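Insecticidal crystal protein Cry7Cal (Bacillus thuringiensis, PDB 5ZI1) kills insects, with activity against the locust Locusta migratoria manilensis, and as a delta-endotoxin probably binds host receptors and opens pores in gut cell membranes. Local coordinates at residues R22-F27 / I37-E42; A28-A33 / P242-T247; W295-N300 / S319-Y324. One frame throughout, in Å; residues are numbered along the deposited sequence.

Overall arrangement
Contact 1 and contact 2 adjoin, their centres about 11 Å apart, whereas the centre of contact 3 lies about 35 Å from the centre of either, in the middle, beta-rich part of the toxin. Residues 22-27 run on into 28-33, so contact 1 pairs helices 13-26 and 33-47 and contact 2 holds the connection between them. Contact 1 is buried, chiefly apolar helix packing. Contact 2 is partly buried and joins that connection to residues 242-247, largely through backbone atoms and one imidazole-carboxylate stack. Contact 3, also partly buried, pairs two strands through backbone hydrogen bonds; one sheet face is largely apolar and buried, while the other mixes Trp295 and Val321 with polar side chains at partly exposed positions.

Contact 1: residues R22-F27 / I37-E42; sequences RTFMGF and IGLFTE
Leu39 reaches across from helix 33-47 between Thr23 and Phe27 and has the largest share of the buried surface. Its CG, anti to the backbone N (chi1 179°), is carried toward the other helix, and the two methyls split the partners between them. CD1 presses on Thr23 CG2 at 3.5 Å, tighter than ordinary methyl packing, and CD2 lies 3.3 Å from Phe27 CD2, with Phe24 CE1 also near it at 4.1 Å. Leu39 CB sits over the middle of the Phe27 ring, 4.2 Å from the centroid and 5° off the normal, a CH-pi contact.

Thr23 serves both chemistries: its methyl faces Leu39, while OG1, beside its own backbone N, bonds to Ser19 O one helical turn back. A water also donates to Thr23 OG1 (2.8 Å) and to Glu42 OE2 (2.7 Å), bridging the helices at the exposed border; its bond to Arg22 NH2 is weak.

The short segments run antiparallel, 175° apart with their axes 11.1 Å from each other, and Phe27 marks where the first helix ends. Phe153 of helix 141-165 also touches Leu39. The arrangement is an antiparallel helical hairpin, part of the alpha-helical bundle that forms the N-terminal domain of three-domain delta-endotoxins.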
ATOM      1  N   ARG A  22       6.353  -7.986  -1.155  1.00 50.97           N
ATOM      2  CA  ARG A  22       7.668  -7.735  -0.585  1.00 52.66           C
ATOM      3  C   ARG A  22       8.762  -8.277  -1.491  1.00 49.36           C
ATOM      4  O   ARG A  22       9.772  -7.610  -1.739  1.00 50.04           O
ATOM      5  CB  ARG A  22       7.743  -8.381   0.803  1.00 51.32           C
ATOM      6  CG  ARG A  22       9.075  -8.253   1.496  1.00 57.06           C
ATOM      7  CD  ARG A  22       9.209  -9.368   2.507  1.00 57.95           C
ATOM      8  NE  ARG A  22       9.604 -10.597   1.834  1.00 59.49           N
ATOM      9  CZ  ARG A  22       9.095 -11.793   2.103  1.00 59.59           C
ATOM     10  NH1 ARG A  22       8.146 -11.923   3.027  1.00 59.36           N
ATOM     11  NH2 ARG A  22       9.529 -12.855   1.433  1.00 59.59           N
ATOM     12  N   THR A  23       8.580  -9.498  -1.985  1.00 46.18           N
ATOM     13  CA  THR A  23       9.554 -10.075  -2.904  1.00 52.10           C
ATOM     14  C   THR A  23       9.790  -9.184  -4.119  1.00 52.87           C
ATOM     15  O   THR A  23      10.937  -8.924  -4.488  1.00 55.37           O
ATOM     16  CB  THR A  23       9.090 -11.461  -3.321  1.00 51.56           C
ATOM     17  OG1 THR A  23       8.719 -12.183  -2.149  1.00 51.93           O
ATOM     18  CG2 THR A  23      10.184 -12.195  -4.067  1.00 56.72           C
ATOM     19  N   PHE A  24       8.721  -8.708  -4.754  1.00 49.16           N
ATOM     20  CA  PHE A  24       8.910  -7.882  -5.940  1.00 52.14           C
ATOM     21  C   PHE A  24       9.463  -6.511  -5.587  1.00 50.97           C
ATOM     22  O   PHE A  24      10.261  -5.952  -6.345  1.00 52.59           O
ATOM     23  CB  PHE A  24       7.599  -7.759  -6.710  1.00 48.68           C
ATOM     24  CG  PHE A  24       7.303  -8.953  -7.552  1.00 50.99           C
ATOM     25  CD1 PHE A  24       7.974  -9.144  -8.750  1.00 47.82           C
ATOM     26  CD2 PHE A  24       6.370  -9.898  -7.145  1.00 47.36           C
ATOM     27  CE1 PHE A  24       7.720 -10.253  -9.535  1.00 48.35           C
ATOM     28  CE2 PHE A  24       6.107 -11.012  -7.923  1.00 46.74           C
ATOM     29  CZ  PHE A  24       6.781 -11.186  -9.126  1.00 49.35           C
ATOM     30  N   MET A  25       9.059  -5.950  -4.446  1.00 51.33           N
ATOM     31  CA  MET A  25       9.659  -4.692  -4.008  1.00 52.62           C
ATOM     32  C   MET A  25      11.145  -4.869  -3.705  1.00 54.11           C
ATOM     33  O   MET A  25      11.958  -3.979  -3.990  1.00 55.58           O
ATOM     34  CB  MET A  25       8.936  -4.146  -2.772  1.00 50.89           C
ATOM     35  CG  MET A  25       7.467  -3.864  -2.958  1.00 51.22           C
ATOM     36  SD  MET A  25       6.789  -2.839  -1.627  1.00 50.94           S
ATOM     37  CE  MET A  25       7.780  -1.363  -1.739  1.00 40.11           C
ATOM     38  N   GLY A  26      11.517  -6.008  -3.116  1.00 53.12           N
ATOM     39  CA  GLY A  26      12.907  -6.216  -2.771  1.00 55.34           C
ATOM     40  C   GLY A  26      13.788  -6.333  -3.993  1.00 55.76           C
ATOM     41  O   GLY A  26      14.955  -5.944  -3.962  1.00 63.09           O
ATOM     42  N   PHE A  27      13.246  -6.859  -5.081  1.00 54.68           N
ATOM     43  CA  PHE A  27      13.986  -7.045  -6.318  1.00 62.35           C
ATOM     44  C   PHE A  27      13.693  -5.937  -7.337  1.00 60.50           C
ATOM     45  O   PHE A  27      14.023  -6.083  -8.517  1.00 62.60           O
ATOM     46  CB  PHE A  27      13.662  -8.435  -6.886  1.00 56.23           C
ATOM     47  CG  PHE A  27      14.580  -8.889  -8.002  1.00 67.75           C
ATOM     48  CD1 PHE A  27      15.761  -9.560  -7.722  1.00 63.53           C
ATOM     49  CD2 PHE A  27      14.241  -8.681  -9.343  1.00 70.67           C
ATOM     50  CE1 PHE A  27      16.590  -9.991  -8.755  1.00 72.08           C
ATOM     51  CE2 PHE A  27      15.067  -9.100 -10.371  1.00 68.27           C
ATOM     52  CZ  PHE A  27      16.243  -9.758 -10.080  1.00 68.09           C
ATOM     53  N   ILE A  37      16.814 -15.365 -11.986  1.00 61.29           N
ATOM     54  CA  ILE A  37      16.488 -16.778 -11.830  1.00 63.59           C
ATOM     55  C   ILE A  37      16.030 -17.065 -10.408  1.00 61.44           C
ATOM     56  O   ILE A  37      15.065 -17.805 -10.188  1.00 61.14           O
ATOM     57  CB  ILE A  37      17.689 -17.655 -12.229  1.00 66.88           C
ATOM     58  CG1 ILE A  37      17.864 -17.665 -13.754  1.00 66.76           C
ATOM     59  CG2 ILE A  37      17.516 -19.079 -11.695  1.00 64.16           C
ATOM     60  CD1 ILE A  37      19.182 -18.263 -14.216  1.00 66.07           C
ATOM     61  N   GLY A  38      16.696 -16.465  -9.423  1.00 62.34           N
ATOM     62  CA  GLY A  38      16.280 -16.649  -8.045  1.00 57.96           C
ATOM     63  C   GLY A  38      14.918 -16.051  -7.763  1.00 62.30           C
ATOM     64  O   GLY A  38      14.121 -16.623  -7.010  1.00 60.86           O
ATOM     65  N   LEU A  39      14.627 -14.892  -8.362  1.00 62.88           N
ATOM     66  CA  LEU A  39      13.303 -14.300  -8.202  1.00 60.09           C
ATOM     67  C   LEU A  39      12.224 -15.203  -8.794  1.00 60.89           C
ATOM     68  O   LEU A  39      11.183 -15.436  -8.169  1.00 59.90           O
ATOM     69  CB  LEU A  39      13.256 -12.914  -8.842  1.00 63.15           C
ATOM     70  CG  LEU A  39      11.872 -12.273  -8.716  1.00 65.40           C
ATOM     71  CD1 LEU A  39      11.523 -12.141  -7.256  1.00 66.58           C
ATOM     72  CD2 LEU A  39      11.789 -10.926  -9.390  1.00 60.74           C
ATOM     73  N   PHE A  40      12.459 -15.730  -9.995  1.00 58.23           N
ATOM     74  CA  PHE A  40      11.476 -16.609 -10.618  1.00 56.14           C
ATOM     75  C   PHE A  40      11.205 -17.833  -9.747  1.00 60.13           C
ATOM     76  O   PHE A  40      10.056 -18.120  -9.402  1.00 58.44           O
ATOM     77  CB  PHE A  40      11.951 -17.030 -12.003  1.00 54.54           C
ATOM     78  CG  PHE A  40      11.499 -16.117 -13.124  1.00 60.16           C
ATOM     79  CD1 PHE A  40      10.166 -16.074 -13.513  1.00 53.58           C
ATOM     80  CD2 PHE A  40      12.423 -15.332 -13.817  1.00 60.72           C
ATOM     81  CE1 PHE A  40       9.759 -15.244 -14.550  1.00 59.47           C
ATOM     82  CE2 PHE A  40      12.035 -14.504 -14.862  1.00 57.67           C
ATOM     83  CZ  PHE A  40      10.702 -14.457 -15.235  1.00 57.64           C
ATOM     84  N   THR A  41      12.261 -18.570  -9.375  1.00 60.99           N
ATOM     85  CA  THR A  41      12.082 -19.762  -8.546  1.00 63.47           C
ATOM     86  C   THR A  41      11.400 -19.427  -7.226  1.00 60.67           C
ATOM     87  O   THR A  41      10.495 -20.143  -6.786  1.00 62.63           O
ATOM     88  CB  THR A  41      13.425 -20.432  -8.275  1.00 62.91           C
ATOM     89  OG1 THR A  41      14.279 -19.499  -7.602  1.00 68.20           O
ATOM     90  CG2 THR A  41      14.077 -20.890  -9.578  1.00 60.02           C
ATOM     91  N   GLU A  42      11.815 -18.332  -6.591  1.00 60.65           N
ATOM     92  CA  GLU A  42      11.129 -17.838  -5.399  1.00 62.91           C
ATOM     93  C   GLU A  42       9.647 -17.603  -5.675  1.00 60.69           C
ATOM     94  O   GLU A  42       8.779 -18.034  -4.904  1.00 58.29           O
ATOM     95  CB  GLU A  42      11.799 -16.540  -4.950  1.00 65.01           C
ATOM     96  CG  GLU A  42      11.814 -16.249  -3.470  1.00 70.02           C
ATOM     97  CD  GLU A  42      12.886 -15.214  -3.100  1.00 73.04           C
ATOM     98  OE1 GLU A  42      13.576 -14.683  -4.007  1.00 74.13           O
ATOM     99  OE2 GLU A  42      13.048 -14.936  -1.895  1.00 82.04           O
TER
HETATM  100  O   HOH W   1      10.478 -14.185  -1.324  1.00 62.70           O

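Contact 2: residues A28-A33 / P242-T247; sequences AGHGTA and PMETVT
Ala28 O accepts the backbone N-H of Thr245 at 2.9 Å, nearly straight at 166°. The same oxygen also meets the CA-H of Glu244, a softer C-H...O contact. One residue on, Gly29 CA makes a similar contact with Met243 O at 3.5 Å. That carbonyl is held from within its own segment as well: Thr245 OG1, anti to the carbonyl carbon (chi1 -54°), donates to Met243 O at 2.9 Å, in the carbonyl plane. At Gly29 the backbone takes a positive phi and comes so close that its CA lies 4.0 Å from Glu244 CA; with no side chain there, the two segments touch backbone to backbone.

The side-chain part is a stack. Glu244 lays its extended chain over one face of the His30 imidazole, with CG 3.5 Å from the ring centroid and the carboxylate turned 24° from the ring plane. Glu244 OE2 lies 3.1 Å from His30 CD2, and the carboxylate makes no hydrogen bond to the ring. Phe27 stacks on the opposite face, sandwiching the imidazole; the nearby negative charge may polarise it. Lys467 is a weak, distant ion partner of Glu244, and Lys156 bonds to His30 O.

Strand 245-246 pairs in parallel with strand 468-472. The contact is thus a domain junction of the three-domain toxin fold, where the connection between the first two helices of the bundle meets a short strand belonging to the sheet of the C-terminal part.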
ATOM      1  N   ALA A  28      13.090  -4.829  -6.914  1.00 57.01           N
ATOM      2  CA  ALA A  28      12.680  -3.811  -7.869  1.00 57.05           C
ATOM      3  C   ALA A  28      13.912  -3.197  -8.520  1.00 63.21           C
ATOM      4  O   ALA A  28      14.820  -2.722  -7.823  1.00 63.18           O
ATOM      5  CB  ALA A  28      11.842  -2.736  -7.185  1.00 57.51           C
ATOM      6  N   GLY A  29      13.953  -3.233  -9.858  1.00 60.12           N
ATOM      7  CA  GLY A  29      15.010  -2.619 -10.626  1.00 57.08           C
ATOM      8  C   GLY A  29      16.175  -3.533 -10.964  1.00 64.19           C
ATOM      9  O   GLY A  29      16.922  -3.230 -11.905  1.00 59.39           O
ATOM     10  N   HIS A  30      16.355  -4.635 -10.224  1.00 61.48           N
ATOM     11  CA  HIS A  30      17.443  -5.566 -10.505  1.00 64.68           C
ATOM     12  C   HIS A  30      17.328  -6.132 -11.921  1.00 65.35           C
ATOM     13  O   HIS A  30      16.235  -6.241 -12.491  1.00 63.10           O
ATOM     14  CB  HIS A  30      17.441  -6.738  -9.520  1.00 65.70           C
ATOM     15  CG  HIS A  30      17.803  -6.391  -8.105  1.00 69.21           C
ATOM     16  ND1 HIS A  30      16.908  -5.813  -7.227  1.00 72.69           N
ATOM     17  CD2 HIS A  30      18.927  -6.633  -7.386  1.00 72.88           C
ATOM     18  CE1 HIS A  30      17.479  -5.671  -6.042  1.00 70.79           C
ATOM     19  NE2 HIS A  30      18.703  -6.162  -6.111  1.00 73.98           N
ATOM     20  N   GLY A  31      18.472  -6.544 -12.470  1.00 68.56           N
ATOM     21  CA  GLY A  31      18.535  -6.967 -13.860  1.00 65.48           C
ATOM     22  C   GLY A  31      19.634  -7.956 -14.204  1.00 66.43           C
ATOM     23  O   GLY A  31      20.038  -8.050 -15.366  1.00 66.37           O
ATOM     24  N   THR A  32      20.134  -8.695 -13.212  1.00 71.94           N
ATOM     25  CA  THR A  32      21.089  -9.766 -13.465  1.00 70.21           C
ATOM     26  C   THR A  32      20.338 -11.062 -13.763  1.00 69.08           C
ATOM     27  O   THR A  32      19.229 -11.288 -13.272  1.00 67.51           O
ATOM     28  CB  THR A  32      22.032  -9.968 -12.270  1.00 68.75           C
ATOM     29  OG1 THR A  32      21.314 -10.559 -11.181  1.00 73.47           O
ATOM     30  CG2 THR A  32      22.629  -8.642 -11.813  1.00 67.72           C
ATOM     31  N   ALA A  33      20.948 -11.920 -14.580  1.00 63.71           N
ATOM     32  CA  ALA A  33      20.274 -13.167 -14.919  1.00 65.96           C
ATOM     33  C   ALA A  33      20.224 -14.102 -13.719  1.00 67.90           C
ATOM     34  O   ALA A  33      19.215 -14.780 -13.502  1.00 65.40           O
ATOM     35  CB  ALA A  33      20.957 -13.843 -16.112  1.00 64.67           C
ATOM     36  N   PRO A 242      16.940   1.443 -14.953  1.00 51.53           N
ATOM     37  CA  PRO A 242      18.018   0.509 -15.301  1.00 52.05           C
ATOM     38  C   PRO A 242      18.815  -0.007 -14.115  1.00 53.86           C
ATOM     39  O   PRO A 242      19.750  -0.792 -14.321  1.00 54.21           O
ATOM     40  CB  PRO A 242      18.915   1.349 -16.227  1.00 50.17           C
ATOM     41  CG  PRO A 242      18.767   2.738 -15.703  1.00 48.21           C
ATOM     42  CD  PRO A 242      17.311   2.843 -15.236  1.00 48.25           C
ATOM     43  N   MET A 243      18.501   0.399 -12.887  1.00 55.45           N
ATOM     44  CA  MET A 243      19.162  -0.196 -11.732  1.00 60.57           C
ATOM     45  C   MET A 243      18.199  -0.289 -10.556  1.00 58.47           C
ATOM     46  O   MET A 243      17.059   0.191 -10.606  1.00 54.88           O
ATOM     47  CB  MET A 243      20.430   0.580 -11.352  1.00 61.72           C
ATOM     48  CG  MET A 243      20.204   1.978 -10.812  1.00 64.92           C
ATOM     49  SD  MET A 243      21.659   3.028 -11.114  1.00 79.03           S
ATOM     50  CE  MET A 243      22.988   1.820 -11.198  1.00 69.38           C
ATOM     51  N   GLU A 244      18.681  -0.948  -9.501  1.00 58.62           N
ATOM     52  CA  GLU A 244      17.884  -1.202  -8.310  1.00 60.05           C
ATOM     53  C   GLU A 244      17.231   0.075  -7.811  1.00 54.83           C
ATOM     54  O   GLU A 244      17.857   1.134  -7.759  1.00 53.48           O
ATOM     55  CB  GLU A 244      18.761  -1.823  -7.229  1.00 60.08           C
ATOM     56  CG  GLU A 244      19.446  -3.090  -7.709  1.00 65.88           C
ATOM     57  CD  GLU A 244      20.429  -3.642  -6.695  1.00 75.72           C
ATOM     58  OE1 GLU A 244      20.446  -3.125  -5.556  1.00 71.71           O
ATOM     59  OE2 GLU A 244      21.178  -4.592  -7.036  1.00 75.69           O
ATOM     60  N   THR A 245      15.948  -0.036  -7.487  1.00 53.72           N
ATOM     61  CA  THR A 245      15.079   1.094  -7.192  1.00 47.25           C
ATOM     62  C   THR A 245      14.411   0.794  -5.868  1.00 47.98           C
ATOM     63  O   THR A 245      13.911  -0.315  -5.673  1.00 48.76           O
ATOM     64  CB  THR A 245      14.011   1.275  -8.286  1.00 46.60           C
ATOM     65  OG1 THR A 245      14.637   1.379  -9.576  1.00 53.80           O
ATOM     66  CG2 THR A 245      13.173   2.516  -8.023  1.00 44.20           C
ATOM     67  N   VAL A 246      14.393   1.767  -4.968  1.00 44.35           N
ATOM     68  CA  VAL A 246      13.861   1.573  -3.626  1.00 49.91           C
ATOM     69  C   VAL A 246      12.546   2.331  -3.524  1.00 46.48           C
ATOM     70  O   VAL A 246      12.508   3.557  -3.707  1.00 42.02           O
ATOM     71  CB  VAL A 246      14.857   2.029  -2.548  1.00 50.01           C
ATOM     72  CG1 VAL A 246      14.214   1.910  -1.168  1.00 46.60           C
ATOM     73  CG2 VAL A 246      16.115   1.193  -2.629  1.00 48.96           C
ATOM     74  N   THR A 247      11.473   1.612  -3.202  1.00 39.85           N
ATOM     75  CA  THR A 247      10.142   2.193  -3.199  1.00 42.35           C
ATOM     76  C   THR A 247       9.447   2.002  -1.857  1.00 48.09           C
ATOM     77  O   THR A 247       9.818   1.140  -1.043  1.00 50.55           O
ATOM     78  CB  THR A 247       9.316   1.574  -4.304  1.00 47.59           C
ATOM     79  OG1 THR A 247       9.223   0.169  -4.047  1.00 46.55           O
ATOM     80  CG2 THR A 247      10.027   1.773  -5.633  1.00 39.25           C
TER

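Contact 3: residues W295-N300 / S319-Y324; sequences WLTKIN and SVVTQY
A classic beta bulge interrupts the antiparallel hairpin of strands 294-306 and 312-324, with Thr297 and Lys298 both set against Val321. Val321 O accepts from Thr297 N at 2.8 Å and, weakly, Lys298 N donates to Val321 O at 3.3 Å. Val321 N returns a bond to Lys298 O at 3.1 Å. At Thr297 psi falls to -16°, as at the first position of a classic bulge, and the register shifts by one residue. On either side the ladder is regular: Trp295 pairs with Gln323 and Asn300 with Ser319, each through two backbone hydrogen bonds, while Leu296-Thr322 and Ile299-Val320 are non-hydrogen-bonded pairs.

Thr297 OG1, between its backbone N and carbonyl carbon, meets Val321 CG1. Gln323 O, bonded to Trp295 N at 2.9 Å, also lies in the plane of the indole at its edge, 3.3 Å from Trp295 CD1. On the face of Leu296, Ile299, Val320 and Thr322, Leu296 CD1 meets Val320 CG1 at 3.7 Å, the side chains crossing at about a right angle. On the other face Lys298 and Val321 lie side by side, CB to CB 3.8 Å, and the bend at chi3 (56°) keeps Lys298 CE beside Val321 CG2, 4.1 Å away. Ser319 OG hydrogen-bonds to Asn334 of strand 331-336, and Asn300 ND2 to Ser344 and Thr346 of strand 343-348.

The hairpin forms the middle of a four-stranded sheet of Greek-key order. Strand 331-336 runs beside 312-324 and strand 343-348 beside 294-306, while Leu296, Ile299 and Val320 pack on strand 430-437.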
ATOM      1  N   TRP A 295       3.971   9.446  11.503  1.00 46.56           N
ATOM      2  CA  TRP A 295       4.488   8.408  12.386  1.00 44.96           C
ATOM      3  C   TRP A 295       3.807   8.548  13.738  1.00 46.75           C
ATOM      4  O   TRP A 295       3.769   9.648  14.298  1.00 46.63           O
ATOM      5  CB  TRP A 295       6.003   8.516  12.535  1.00 39.60           C
ATOM      6  CG  TRP A 295       6.679   8.508  11.210  1.00 49.34           C
ATOM      7  CD1 TRP A 295       6.855   9.571  10.369  1.00 42.25           C
ATOM      8  CD2 TRP A 295       7.221   7.367  10.539  1.00 43.65           C
ATOM      9  NE1 TRP A 295       7.498   9.163   9.229  1.00 43.73           N
ATOM     10  CE2 TRP A 295       7.730   7.815   9.306  1.00 43.40           C
ATOM     11  CE3 TRP A 295       7.325   6.013  10.864  1.00 41.84           C
ATOM     12  CZ2 TRP A 295       8.342   6.955   8.397  1.00 44.46           C
ATOM     13  CZ3 TRP A 295       7.939   5.165   9.979  1.00 43.75           C
ATOM     14  CH2 TRP A 295       8.439   5.637   8.748  1.00 46.16           C
ATOM     15  N   LEU A 296       3.246   7.451  14.240  1.00 40.86           N
ATOM     16  CA  LEU A 296       2.516   7.506  15.502  1.00 43.84           C
ATOM     17  C   LEU A 296       3.510   7.604  16.649  1.00 42.51           C
ATOM     18  O   LEU A 296       4.371   6.735  16.803  1.00 42.87           O
ATOM     19  CB  LEU A 296       1.636   6.274  15.651  1.00 45.83           C
ATOM     20  CG  LEU A 296       0.686   6.265  16.839  1.00 48.29           C
ATOM     21  CD1 LEU A 296      -0.139   7.524  16.841  1.00 45.10           C
ATOM     22  CD2 LEU A 296      -0.212   5.034  16.777  1.00 49.74           C
ATOM     23  N   THR A 297       3.413   8.658  17.453  1.00 40.87           N
ATOM     24  CA  THR A 297       4.330   8.776  18.580  1.00 46.14           C
ATOM     25  C   THR A 297       3.669   8.636  19.950  1.00 51.09           C
ATOM     26  O   THR A 297       4.382   8.411  20.931  1.00 57.20           O
ATOM     27  CB  THR A 297       5.080  10.115  18.517  1.00 48.93           C
ATOM     28  OG1 THR A 297       4.155  11.188  18.733  1.00 55.62           O
ATOM     29  CG2 THR A 297       5.715  10.306  17.129  1.00 48.12           C
ATOM     30  N   LYS A 298       2.344   8.740  20.051  1.00 49.99           N
ATOM     31  CA  LYS A 298       1.685   8.642  21.355  1.00 53.03           C
ATOM     32  C   LYS A 298       0.218   8.278  21.169  1.00 47.26           C
ATOM     33  O   LYS A 298      -0.396   8.650  20.174  1.00 49.44           O
ATOM     34  CB  LYS A 298       1.799   9.957  22.141  1.00 55.22           C
ATOM     35  CG  LYS A 298       2.864   9.968  23.231  1.00 64.94           C
ATOM     36  CD  LYS A 298       3.355  11.385  23.541  1.00 69.05           C
ATOM     37  CE  LYS A 298       2.220  12.332  23.937  1.00 73.22           C
ATOM     38  NZ  LYS A 298       2.611  13.770  23.717  1.00 77.47           N
ATOM     39  N   ILE A 299      -0.338   7.556  22.143  1.00 52.37           N
ATOM     40  CA  ILE A 299      -1.778   7.338  22.241  1.00 45.44           C
ATOM     41  C   ILE A 299      -2.197   7.540  23.687  1.00 55.31           C
ATOM     42  O   ILE A 299      -1.617   6.936  24.597  1.00 55.63           O
ATOM     43  CB  ILE A 299      -2.214   5.929  21.804  1.00 45.56           C
ATOM     44  CG1 ILE A 299      -1.674   5.546  20.440  1.00 48.41           C
ATOM     45  CG2 ILE A 299      -3.734   5.832  21.819  1.00 48.89           C
ATOM     46  CD1 ILE A 299      -1.883   4.087  20.133  1.00 43.56           C
ATOM     47  N   ASN A 300      -3.226   8.346  23.904  1.00 52.68           N
ATOM     48  CA  ASN A 300      -3.813   8.466  25.223  1.00 51.70           C
ATOM     49  C   ASN A 300      -5.246   7.942  25.198  1.00 52.64           C
ATOM     50  O   ASN A 300      -5.996   8.208  24.253  1.00 53.42           O
ATOM     51  CB  ASN A 300      -3.795   9.909  25.722  1.00 50.21           C
ATOM     52  CG  ASN A 300      -4.482  10.046  27.099  1.00 62.48           C
ATOM     53  OD1 ASN A 300      -5.530  10.693  27.236  1.00 60.83           O
ATOM     54  ND2 ASN A 300      -3.907   9.392  28.107  1.00 53.27           N
ATOM     55  N   SER A 319      -6.748  10.229  22.249  1.00 49.66           N
ATOM     56  CA  SER A 319      -5.943  11.214  21.557  1.00 48.38           C
ATOM     57  C   SER A 319      -4.832  10.496  20.826  1.00 48.62           C
ATOM     58  O   SER A 319      -4.409   9.410  21.221  1.00 49.20           O
ATOM     59  CB  SER A 319      -5.351  12.249  22.514  1.00 49.76           C
ATOM     60  OG  SER A 319      -6.313  13.251  22.789  1.00 58.17           O
ATOM     61  N   VAL A 320      -4.358  11.120  19.758  1.00 47.86           N
ATOM     62  CA  VAL A 320      -3.344  10.514  18.916  1.00 47.09           C
ATOM     63  C   VAL A 320      -2.349  11.597  18.547  1.00 49.87           C
ATOM     64  O   VAL A 320      -2.741  12.706  18.166  1.00 53.00           O
ATOM     65  CB  VAL A 320      -3.979   9.876  17.668  1.00 44.29           C
ATOM     66  CG1 VAL A 320      -2.988   9.787  16.548  1.00 46.93           C
ATOM     67  CG2 VAL A 320      -4.505   8.501  18.020  1.00 47.93           C
ATOM     68  N   VAL A 321      -1.066  11.289  18.686  1.00 46.78           N
ATOM     69  CA  VAL A 321      -0.001  12.227  18.386  1.00 45.69           C
ATOM     70  C   VAL A 321       0.877  11.601  17.317  1.00 46.45           C
ATOM     71  O   VAL A 321       1.230  10.419  17.406  1.00 45.79           O
ATOM     72  CB  VAL A 321       0.822  12.592  19.636  1.00 50.52           C
ATOM     73  CG1 VAL A 321       1.920  13.580  19.255  1.00 52.58           C
ATOM     74  CG2 VAL A 321      -0.082  13.187  20.696  1.00 46.17           C
ATOM     75  N   THR A 322       1.197  12.385  16.298  1.00 45.66           N
ATOM     76  CA  THR A 322       2.060  11.947  15.213  1.00 47.18           C
ATOM     77  C   THR A 322       3.091  13.031  14.929  1.00 47.41           C
ATOM     78  O   THR A 322       2.906  14.204  15.284  1.00 45.45           O
ATOM     79  CB  THR A 322       1.260  11.652  13.925  1.00 46.86           C
ATOM     80  OG1 THR A 322       0.687  12.872  13.438  1.00 47.65           O
ATOM     81  CG2 THR A 322       0.142  10.649  14.183  1.00 45.93           C
ATOM     82  N   GLN A 323       4.173  12.618  14.258  1.00 48.30           N
ATOM     83  CA  GLN A 323       5.144  13.515  13.649  1.00 42.58           C
ATOM     84  C   GLN A 323       5.283  13.195  12.162  1.00 52.63           C
ATOM     85  O   GLN A 323       5.232  12.023  11.766  1.00 51.40           O
ATOM     86  CB  GLN A 323       6.506  13.384  14.322  1.00 44.30           C
ATOM     87  CG  GLN A 323       6.517  13.856  15.771  1.00 52.34           C
ATOM     88  CD  GLN A 323       7.771  13.459  16.521  1.00 53.46           C
ATOM     89  OE1 GLN A 323       8.787  13.097  15.918  1.00 58.03           O
ATOM     90  NE2 GLN A 323       7.711  13.528  17.847  1.00 54.44           N
ATOM     91  N   TYR A 324       5.486  14.236  11.342  1.00 49.50           N
ATOM     92  CA  TYR A 324       5.847  14.048   9.942  1.00 50.37           C
ATOM     93  C   TYR A 324       7.268  13.502   9.848  1.00 50.23           C
ATOM     94  O   TYR A 324       7.976  13.388  10.843  1.00 51.74           O
ATOM     95  CB  TYR A 324       5.725  15.358   9.171  1.00 44.96           C
ATOM     96  CG  TYR A 324       4.303  15.872   9.109  1.00 50.74           C
ATOM     97  CD1 TYR A 324       3.247  15.020   8.786  1.00 45.62           C
ATOM     98  CD2 TYR A 324       4.012  17.207   9.366  1.00 50.77           C
ATOM     99  CE1 TYR A 324       1.952  15.485   8.725  1.00 46.16           C
ATOM    100  CE2 TYR A 324       2.712  17.683   9.309  1.00 40.84           C
ATOM    101  CZ  TYR A 324       1.691  16.817   8.985  1.00 47.16           C
ATOM    102  OH  TYR A 324       0.399  17.287   8.924  1.00 52.34           O
TER